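Local atomic coordinates of luciferase-like monooxygenase (Streptomyces bottropensis, PDB entry 7BIP), a protein that probably acts as a flavin-dependent, luciferase-like monooxygenase in the biosynthesis of the aromatic polyketide rishirilide. Residues F3-F8 / L323-G328; L7-G12 / K41-Y46; H48-Y53 / A110-E115. All blocks are in the same frame, centred on the assembly; numbering follows the deposited sequence.

Interaction 1 (F3-F8 / L323-G328); sequences FGINLF and LQVISG
Two parallel strands pair in register, Ile5 beside Leu323 and Asn6 beside Gln324, where strand 320-324, the last of the (βα)8 TIM barrel, meets strand 2-6, the first, and so closes the barrel. The ladder is carried by nearly straight bonds: Leu323 N gives its hydrogen to Gly4 O (2.8 Å, 171°), and Asn6 N gives its own to Leu323 O. Beyond them the strands loosen, and Val325 N reaches Asn6 O only weakly at 3.4 Å. Ile5 and Leu323 point to the sheet face covered by helix 332-345, whereas Asn6 and Gln324 point to the other. Further along, CD2 of Leu7 meets CG2 of Ile326 at 3.8 Å, the two side chains crossing at about a right angle beside Leu28 of helix 18-35.

Gln324 has CG anti to the backbone N, then bends at chi2 (55°), which folds its amide back toward the main chain of Phe8. There OE1 receives the N-H of Phe8 at 2.9 Å, in the carbonyl plane and on a lone pair. The same amide is held from its own segment, since NE2 donates to Ile326 O at 2.8 Å. A water also donates to Ile326 O, at 2.6 Å, and weakly to Phe8 O.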
loop_
_atom_site.group_PDB
_atom_site.type_symbol
_atom_site.label_atom_id
_atom_site.label_comp_id
_atom_site.label_asym_id
_atom_site.label_seq_id
_atom_site.Cartn_x
_atom_site.Cartn_y
_atom_site.Cartn_z
ATOM N N PHE A 3 -22.517 10.315 -4.519
ATOM C CA PHE A 3 -22.121 9.439 -5.623
ATOM C C PHE A 3 -20.614 9.469 -5.785
ATOM O O PHE A 3 -20.038 10.533 -6.039
ATOM C CB PHE A 3 -22.782 9.847 -6.951
ATOM C CG PHE A 3 -24.278 9.915 -6.887
ATOM C CD1 PHE A 3 -25.052 8.783 -7.121
ATOM C CD2 PHE A 3 -24.910 11.108 -6.589
ATOM C CE1 PHE A 3 -26.446 8.852 -7.052
ATOM C CE2 PHE A 3 -26.297 11.178 -6.511
ATOM C CZ PHE A 3 -27.058 10.048 -6.744
ATOM N N GLY A 4 -19.987 8.301 -5.660
ATOM C CA GLY A 4 -18.592 8.145 -6.007
ATOM C C GLY A 4 -18.426 7.070 -7.055
ATOM O O GLY A 4 -19.418 6.587 -7.618
ATOM N N ILE A 5 -17.190 6.687 -7.353
ATOM C CA ILE A 5 -16.969 5.635 -8.337
ATOM C C ILE A 5 -16.273 4.470 -7.657
ATOM O O ILE A 5 -15.500 4.641 -6.710
ATOM C CB ILE A 5 -16.148 6.101 -9.555
ATOM C CG1 ILE A 5 -14.756 6.564 -9.109
ATOM C CG2 ILE A 5 -16.915 7.196 -10.331
ATOM C CD1 ILE A 5 -13.731 6.624 -10.253
ATOM N N ASN A 6 -16.579 3.274 -8.145
ATOM C CA ASN A 6 -15.957 2.042 -7.698
ATOM C C ASN A 6 -15.139 1.497 -8.856
ATOM O O ASN A 6 -15.583 1.534 -10.012
ATOM C CB ASN A 6 -17.021 1.032 -7.255
ATOM C CG ASN A 6 -16.459 -0.085 -6.393
ATOM O OD1 ASN A 6 -15.249 -0.275 -6.308
ATOM N ND2 ASN A 6 -17.352 -0.844 -5.756
ATOM N N LEU A 7 -13.936 1.034 -8.554
ATOM C CA LEU A 7 -12.997 0.546 -9.563
ATOM C C LEU A 7 -12.700 -0.921 -9.256
ATOM O O LEU A 7 -11.625 -1.286 -8.784
ATOM C CB LEU A 7 -11.718 1.407 -9.594
ATOM C CG LEU A 7 -11.963 2.839 -10.079
ATOM C CD1 LEU A 7 -10.736 3.742 -9.881
ATOM C CD2 LEU A 7 -12.447 2.864 -11.552
ATOM N N PHE A 8 -13.691 -1.760 -9.518
ATOM C CA PHE A 8 -13.605 -3.192 -9.267
ATOM C C PHE A 8 -13.095 -3.842 -10.542
ATOM O O PHE A 8 -13.817 -3.860 -11.544
ATOM C CB PHE A 8 -14.989 -3.721 -8.905
ATOM C CG PHE A 8 -15.023 -5.137 -8.378
ATOM C CD1 PHE A 8 -15.710 -5.423 -7.207
ATOM C CD2 PHE A 8 -14.439 -6.184 -9.069
ATOM C CE1 PHE A 8 -15.774 -6.716 -6.714
ATOM C CE2 PHE A 8 -14.506 -7.480 -8.580
ATOM C CZ PHE A 8 -15.175 -7.739 -7.403
ATOM N N LEU A 323 -20.525 4.065 -8.046
ATOM C CA LEU A 323 -20.827 3.693 -9.426
ATOM C C LEU A 323 -19.671 2.863 -9.972
ATOM O O LEU A 323 -18.564 3.372 -10.149
ATOM C CB LEU A 323 -21.052 4.948 -10.266
ATOM C CG LEU A 323 -22.072 5.937 -9.695
ATOM C CD1 LEU A 323 -21.865 7.302 -10.330
ATOM C CD2 LEU A 323 -23.506 5.431 -9.922
ATOM N N GLN A 324 -19.923 1.583 -10.224
ATOM C CA GLN A 324 -18.882 0.690 -10.723
ATOM C C GLN A 324 -18.758 0.869 -12.238
ATOM O O GLN A 324 -19.634 0.426 -12.990
ATOM C CB GLN A 324 -19.220 -0.750 -10.345
ATOM C CG GLN A 324 -18.335 -1.765 -11.025
ATOM C CD GLN A 324 -16.884 -1.473 -10.763
ATOM O OE1 GLN A 324 -16.501 -1.179 -9.633
ATOM N NE2 GLN A 324 -16.069 -1.532 -11.801
ATOM N N VAL A 325 -17.670 1.498 -12.703
ATOM C CA VAL A 325 -17.613 2.026 -14.071
ATOM C C VAL A 325 -16.632 1.289 -14.974
ATOM O O VAL A 325 -16.525 1.647 -16.153
ATOM C CB VAL A 325 -17.293 3.537 -14.085
ATOM C CG1 VAL A 325 -18.437 4.353 -13.459
ATOM C CG2 VAL A 325 -15.983 3.828 -13.363
ATOM N N ILE A 326 -15.938 0.262 -14.488
ATOM C CA ILE A 326 -15.007 -0.480 -15.334
ATOM C C ILE A 326 -15.416 -1.944 -15.387
ATOM O O ILE A 326 -16.087 -2.456 -14.485
ATOM C CB ILE A 326 -13.546 -0.335 -14.850
ATOM C CG1 ILE A 326 -13.393 -0.917 -13.444
ATOM C CG2 ILE A 326 -13.129 1.127 -14.882
ATOM C CD1 ILE A 326 -11.976 -0.996 -12.954
ATOM N N SER A 327 -15.020 -2.614 -16.467
ATOM C CA SER A 327 -15.289 -4.045 -16.597
ATOM C C SER A 327 -14.642 -4.633 -17.840
ATOM O O SER A 327 -14.909 -4.186 -18.961
ATOM C CB SER A 327 -16.792 -4.339 -16.633
ATOM O OG SER A 327 -17.007 -5.745 -16.678
ATOM N N GLY A 328 -13.807 -5.649 -17.646
ATOM C CA GLY A 328 -13.244 -6.363 -18.773
ATOM C C GLY A 328 -12.375 -5.457 -19.610
ATOM O O GLY A 328 -11.611 -4.633 -19.097
HETATM O O HOH W 1 -16.548 -4.801 -13.368
#

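Interaction 2 (L7-G12 / K41-Y46); sequences LFPTVG and KTVEHY
One face of the Phe8 ring is covered by Val43, whose CG2 sits over the ring centre in a CH-pi contact, 4.1 Å from the centroid and 9° off the normal. The other methyl, CG1, presses on the ortho carbon CD1 of the same ring, at 3.3 Å. With CG anti to the backbone N (chi1 -170°), the phenyl reaches along the 41-46 segment, so that its CZ meets CD2 of His45 at 3.7 Å; the two rings are oblique, their planes 45° apart. His45 ND1 is hydrogen-bonded to Glu115 OE2. Tip to tip with Val43 CG2 stands CD of Pro9.

Leu7 is held by two bonds, one from backbone to backbone and one from a threonine side chain. Leu7 N donates to Lys41 O at 2.9 Å, and the hydroxyl OG1 of Thr42, anti to its own backbone N, donates to Leu7 O at 2.8 Å, approaching from above the carbonyl plane. Lys41 turns its NZ away to Ser322 and His229. The arrangement belongs to the C-terminal mouth of a TIM barrel, where the loops after neighbouring parallel strands 2-6 and 39-42 leave the sheet together, the region that holds the active site in barrels of this fold.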
loop_
_atom_site.group_PDB
_atom_site.type_symbol
_atom_site.label_atom_id
_atom_site.label_comp_id
_atom_site.label_asym_id
_atom_site.label_seq_id
_atom_site.Cartn_x
_atom_site.Cartn_y
_atom_site.Cartn_z
ATOM N N LEU A 7 -13.936 1.034 -8.554
ATOM C CA LEU A 7 -12.997 0.546 -9.563
ATOM C C LEU A 7 -12.700 -0.921 -9.256
ATOM O O LEU A 7 -11.625 -1.286 -8.784
ATOM C CB LEU A 7 -11.718 1.407 -9.594
ATOM C CG LEU A 7 -11.963 2.839 -10.079
ATOM C CD1 LEU A 7 -10.736 3.742 -9.881
ATOM C CD2 LEU A 7 -12.447 2.864 -11.552
ATOM N N PHE A 8 -13.691 -1.760 -9.518
ATOM C CA PHE A 8 -13.605 -3.192 -9.267
ATOM C C PHE A 8 -13.095 -3.842 -10.542
ATOM O O PHE A 8 -13.817 -3.860 -11.544
ATOM C CB PHE A 8 -14.989 -3.721 -8.905
ATOM C CG PHE A 8 -15.023 -5.137 -8.378
ATOM C CD1 PHE A 8 -15.710 -5.423 -7.207
ATOM C CD2 PHE A 8 -14.439 -6.184 -9.069
ATOM C CE1 PHE A 8 -15.774 -6.716 -6.714
ATOM C CE2 PHE A 8 -14.506 -7.480 -8.580
ATOM C CZ PHE A 8 -15.175 -7.739 -7.403
ATOM N N PRO A 9 -11.881 -4.408 -10.561
ATOM C CA PRO A 9 -11.382 -5.030 -11.799
ATOM C C PRO A 9 -11.988 -6.414 -12.017
ATOM O O PRO A 9 -11.973 -7.265 -11.128
ATOM C CB PRO A 9 -9.869 -5.116 -11.566
ATOM C CG PRO A 9 -9.732 -5.214 -10.092
ATOM C CD PRO A 9 -10.878 -4.423 -9.485
ATOM N N THR A 10 -12.534 -6.631 -13.211
ATOM C CA THR A 10 -12.986 -7.948 -13.657
ATOM C C THR A 10 -12.314 -8.151 -15.005
ATOM O O THR A 10 -12.913 -7.926 -16.059
ATOM C CB THR A 10 -14.515 -8.040 -13.741
ATOM O OG1 THR A 10 -15.028 -6.909 -14.457
ATOM C CG2 THR A 10 -15.103 -8.038 -12.366
ATOM N N VAL A 11 -11.044 -8.548 -14.962
ATOM C CA VAL A 11 -10.192 -8.518 -16.141
ATOM C C VAL A 11 -8.987 -9.400 -15.869
ATOM O O VAL A 11 -8.525 -9.513 -14.730
ATOM C CB VAL A 11 -9.774 -7.065 -16.482
ATOM C CG1 VAL A 11 -8.985 -6.452 -15.322
ATOM C CG2 VAL A 11 -8.980 -7.031 -17.773
ATOM N N GLY A 12 -8.487 -10.044 -16.920
ATOM C CA GLY A 12 -7.279 -10.823 -16.835
ATOM C C GLY A 12 -6.291 -10.389 -17.894
ATOM O O GLY A 12 -6.616 -9.591 -18.777
ATOM N N LYS A 41 -13.555 4.244 -4.772
ATOM C CA LYS A 41 -13.571 3.003 -4.007
ATOM C C LYS A 41 -12.862 1.914 -4.808
ATOM O O LYS A 41 -12.869 1.939 -6.036
ATOM C CB LYS A 41 -15.032 2.587 -3.705
ATOM C CG LYS A 41 -15.218 1.242 -3.004
ATOM C CD LYS A 41 -16.700 1.016 -2.682
ATOM C CE LYS A 41 -17.176 1.906 -1.541
ATOM N NZ LYS A 41 -18.684 1.861 -1.465
ATOM N N THR A 42 -12.221 0.969 -4.122
ATOM C CA THR A 42 -11.802 -0.254 -4.793
ATOM C C THR A 42 -11.845 -1.400 -3.792
ATOM O O THR A 42 -12.191 -1.217 -2.622
ATOM C CB THR A 42 -10.421 -0.102 -5.453
ATOM O OG1 THR A 42 -10.231 -1.182 -6.378
ATOM C CG2 THR A 42 -9.304 -0.131 -4.413
ATOM N N VAL A 43 -11.457 -2.589 -4.260
ATOM C CA VAL A 43 -11.794 -3.845 -3.602
ATOM C C VAL A 43 -10.523 -4.617 -3.243
ATOM O O VAL A 43 -9.411 -4.233 -3.601
ATOM C CB VAL A 43 -12.703 -4.711 -4.489
ATOM C CG1 VAL A 43 -13.839 -3.865 -5.031
ATOM C CG2 VAL A 43 -11.886 -5.306 -5.630
ATOM N N GLU A 44 -10.708 -5.724 -2.517
ATOM C CA GLU A 44 -9.630 -6.669 -2.215
ATOM C C GLU A 44 -10.056 -8.058 -2.671
ATOM O O GLU A 44 -11.059 -8.590 -2.182
ATOM C CB GLU A 44 -9.300 -6.702 -0.717
ATOM C CG GLU A 44 -8.145 -7.655 -0.376
ATOM C CD GLU A 44 -7.783 -7.653 1.097
ATOM O OE1 GLU A 44 -8.283 -6.776 1.833
ATOM O OE2 GLU A 44 -6.999 -8.537 1.525
ATOM N N HIS A 45 -9.287 -8.649 -3.590
ATOM C CA HIS A 45 -9.531 -10.019 -4.044
ATOM C C HIS A 45 -8.226 -10.626 -4.543
ATOM O O HIS A 45 -7.303 -9.911 -4.937
ATOM C CB HIS A 45 -10.567 -10.081 -5.163
ATOM C CG HIS A 45 -11.971 -10.188 -4.671
ATOM N ND1 HIS A 45 -12.391 -11.203 -3.840
ATOM C CD2 HIS A 45 -13.045 -9.390 -4.867
ATOM C CE1 HIS A 45 -13.670 -11.037 -3.559
ATOM N NE2 HIS A 45 -14.089 -9.940 -4.162
ATOM N N TYR A 46 -8.172 -11.966 -4.558
ATOM C CA TYR A 46 -6.954 -12.687 -4.921
ATOM C C TYR A 46 -7.207 -13.725 -6.010
ATOM O O TYR A 46 -8.231 -14.416 -5.995
ATOM C CB TYR A 46 -6.341 -13.393 -3.702
ATOM C CG TYR A 46 -6.040 -12.459 -2.563
ATOM C CD1 TYR A 46 -4.768 -11.924 -2.389
ATOM C CD2 TYR A 46 -7.035 -12.097 -1.663
ATOM C CE1 TYR A 46 -4.495 -11.052 -1.332
ATOM C CE2 TYR A 46 -6.778 -11.239 -0.610
ATOM C CZ TYR A 46 -5.509 -10.718 -0.451
ATOM O OH TYR A 46 -5.268 -9.862 0.602
#

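Interaction 3 (H48-Y53 / A110-E115)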
loop_
_atom_site.group_PDB
_atom_site.type_symbol
_atom_site.label_atom_id
_atom_site.label_comp_id
_atom_site.label_asym_id
_atom_site.label_seq_id
_atom_site.Cartn_x
_atom_site.Cartn_y
_atom_site.Cartn_z
ATOM N N HIS A 48 -8.050 -14.490 -9.106
ATOM C CA HIS A 48 -8.975 -14.693 -10.210
ATOM C C HIS A 48 -9.181 -13.386 -10.958
ATOM O O HIS A 48 -8.969 -12.304 -10.411
ATOM C CB HIS A 48 -10.322 -15.215 -9.703
ATOM C CG HIS A 48 -10.235 -16.550 -9.033
ATOM N ND1 HIS A 48 -10.074 -17.724 -9.738
ATOM C CD2 HIS A 48 -10.281 -16.897 -7.725
ATOM C CE1 HIS A 48 -10.025 -18.739 -8.891
ATOM N NE2 HIS A 48 -10.150 -18.264 -7.665
ATOM N N GLU A 49 -9.615 -13.496 -12.216
ATOM C CA GLU A 49 -9.964 -12.290 -12.961
ATOM C C GLU A 49 -11.016 -11.466 -12.230
ATOM O O GLU A 49 -11.031 -10.232 -12.349
ATOM C CB GLU A 49 -10.438 -12.664 -14.368
ATOM C CG GLU A 49 -9.318 -13.186 -15.244
ATOM C CD GLU A 49 -9.756 -14.303 -16.172
ATOM O OE1 GLU A 49 -10.764 -14.132 -16.893
ATOM O OE2 GLU A 49 -9.090 -15.361 -16.169
ATOM N N TYR A 50 -11.893 -12.118 -11.465
ATOM C CA TYR A 50 -12.827 -11.419 -10.590
ATOM C C TYR A 50 -12.099 -10.767 -9.415
ATOM O O TYR A 50 -11.878 -11.402 -8.377
ATOM C CB TYR A 50 -13.907 -12.390 -10.087
ATOM C CG TYR A 50 -14.995 -11.760 -9.243
ATOM C CD1 TYR A 50 -16.032 -11.040 -9.826
ATOM C CD2 TYR A 50 -14.985 -11.894 -7.858
ATOM C CE1 TYR A 50 -17.033 -10.472 -9.043
ATOM C CE2 TYR A 50 -15.974 -11.332 -7.072
ATOM C CZ TYR A 50 -16.995 -10.625 -7.667
ATOM O OH TYR A 50 -17.971 -10.067 -6.875
ATOM N N GLY A 51 -11.703 -9.505 -9.575
ATOM C CA GLY A 51 -11.121 -8.729 -8.499
ATOM C C GLY A 51 -9.623 -8.865 -8.323
ATOM O O GLY A 51 -9.034 -8.069 -7.578
ATOM N N GLY A 52 -8.985 -9.833 -8.986
ATOM C CA GLY A 52 -7.639 -10.250 -8.602
ATOM C C GLY A 52 -6.528 -9.274 -8.938
ATOM O O GLY A 52 -5.429 -9.406 -8.385
ATOM N N TYR A 53 -6.770 -8.315 -9.838
ATOM C CA TYR A 53 -5.813 -7.223 -10.013
ATOM C C TYR A 53 -5.707 -6.349 -8.779
ATOM O O TYR A 53 -4.816 -5.495 -8.723
ATOM C CB TYR A 53 -6.182 -6.327 -11.194
ATOM C CG TYR A 53 -5.757 -6.838 -12.550
ATOM C CD1 TYR A 53 -5.448 -8.186 -12.750
ATOM C CD2 TYR A 53 -5.676 -5.988 -13.641
ATOM C CE1 TYR A 53 -5.069 -8.657 -13.998
ATOM C CE2 TYR A 53 -5.293 -6.456 -14.898
ATOM C CZ TYR A 53 -5.000 -7.792 -15.071
ATOM O OH TYR A 53 -4.622 -8.260 -16.315
ATOM N N ALA A 110 -14.857 -12.419 3.498
ATOM C CA ALA A 110 -14.442 -13.108 2.292
ATOM C C ALA A 110 -15.457 -14.194 1.944
ATOM O O ALA A 110 -16.190 -14.697 2.799
ATOM C CB ALA A 110 -13.053 -13.718 2.473
ATOM N N PHE A 111 -15.485 -14.562 0.666
ATOM C CA PHE A 111 -16.356 -15.657 0.259
ATOM C C PHE A 111 -15.799 -16.541 -0.849
ATOM O O PHE A 111 -16.381 -17.601 -1.095
ATOM C CB PHE A 111 -17.725 -15.114 -0.177
ATOM C CG PHE A 111 -17.689 -14.314 -1.449
ATOM C CD1 PHE A 111 -18.091 -14.882 -2.651
ATOM C CD2 PHE A 111 -17.267 -12.994 -1.440
ATOM C CE1 PHE A 111 -18.063 -14.146 -3.823
ATOM C CE2 PHE A 111 -17.236 -12.249 -2.613
ATOM C CZ PHE A 111 -17.632 -12.828 -3.804
ATOM N N LEU A 112 -14.715 -16.166 -1.518
ATOM C CA LEU A 112 -14.165 -17.010 -2.572
ATOM C C LEU A 112 -13.441 -18.189 -1.940
ATOM O O LEU A 112 -12.526 -17.979 -1.138
ATOM C CB LEU A 112 -13.218 -16.220 -3.462
ATOM C CG LEU A 112 -13.835 -15.074 -4.274
ATOM C CD1 LEU A 112 -12.779 -14.384 -5.135
ATOM C CD2 LEU A 112 -14.979 -15.587 -5.127
ATOM N N PRO A 113 -13.810 -19.429 -2.261
ATOM C CA PRO A 113 -13.179 -20.572 -1.577
ATOM C C PRO A 113 -11.676 -20.659 -1.790
ATOM O O PRO A 113 -10.947 -21.009 -0.854
ATOM C CB PRO A 113 -13.919 -21.780 -2.168
ATOM C CG PRO A 113 -15.248 -21.222 -2.596
ATOM C CD PRO A 113 -14.941 -19.845 -3.111
ATOM N N ASP A 114 -11.183 -20.324 -2.987
ATOM C CA ASP A 114 -9.744 -20.394 -3.221
ATOM C C ASP A 114 -8.969 -19.411 -2.352
ATOM O O ASP A 114 -7.806 -19.666 -2.021
ATOM C CB ASP A 114 -9.429 -20.143 -4.694
ATOM C CG ASP A 114 -9.913 -21.266 -5.587
ATOM O OD1 ASP A 114 -9.895 -21.097 -6.822
ATOM O OD2 ASP A 114 -10.320 -22.315 -5.049
ATOM N N GLU A 115 -9.568 -18.267 -2.002
ATOM C CA GLU A 115 -8.887 -17.350 -1.091
ATOM C C GLU A 115 -8.683 -17.995 0.271
ATOM O O GLU A 115 -7.583 -17.945 0.830
ATOM C CB GLU A 115 -9.659 -16.033 -0.965
ATOM C CG GLU A 115 -9.698 -15.228 -2.259
ATOM C CD GLU A 115 -10.582 -13.991 -2.188
ATOM O OE1 GLU A 115 -11.403 -13.880 -1.245
ATOM O OE2 GLU A 115 -10.473 -13.142 -3.103
#
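Phe111 comes first along 110-115, with CG in the crowded position between the backbone N and the carbonyl carbon (chi1 68°). This torsion brings the ring tip CZ to 4.0 Å from Tyr50 CE2, the two side chains crossing at about a right angle. Leu112 follows, pointing toward the 48-53 segment, and its CD1 lies at the edge of the Tyr50 ring, near the ring plane and 4.3 Å from CD2. The same methyl lies loosely, 4.4 Å, from CD2 of His48. Leu112 is also the N-cap residue of helix 113-119, which follows strand 103-107 of the TIM barrel; the contact thus joins two loops rising from the C-terminal ends of barrel strands, and helix 240-262 packs on His48 and Tyr50 as well. In the first turn of helix 113-119, Asp114 projects toward His48, its OD1 3.0 Å from NE2 at the ring edge. An alanine in place of His48, lacking the imidazole, would probably leave Asp114 less firmly placed against the 48-53 loop. The hydrogen bond from NE2 to OD1 is weak and bent (123°), although ring and carboxylate are only 28° from coplanar; the carboxylate would probably favour a protonated imidazole.

Interactions 1 and 2 are buried and share Leu7 and Phe8, which makes strand 2-6 and its following loop the common element: strand 320-324 flanks it in interaction 1 and strand 39-42 in interaction 2. Interaction 3 lies nearer the surface, about 17 Å between centres from interaction 1, and joins loops at the C-terminal ends of the barrel strands. The chemistry changes accordingly, from a short main-chain ladder extended by one buried side-chain amide, through one backbone bond, one hydroxyl bond and packing round an aromatic ring, to side-chain contacts with a single weak hydrogen bond. Phe8 CZ against Tyr50 CZ, 3.4 Å apart, joins all three, while Pro9 O to Gly51 N and the His45-Glu115 pair tie interactions 2 and 3.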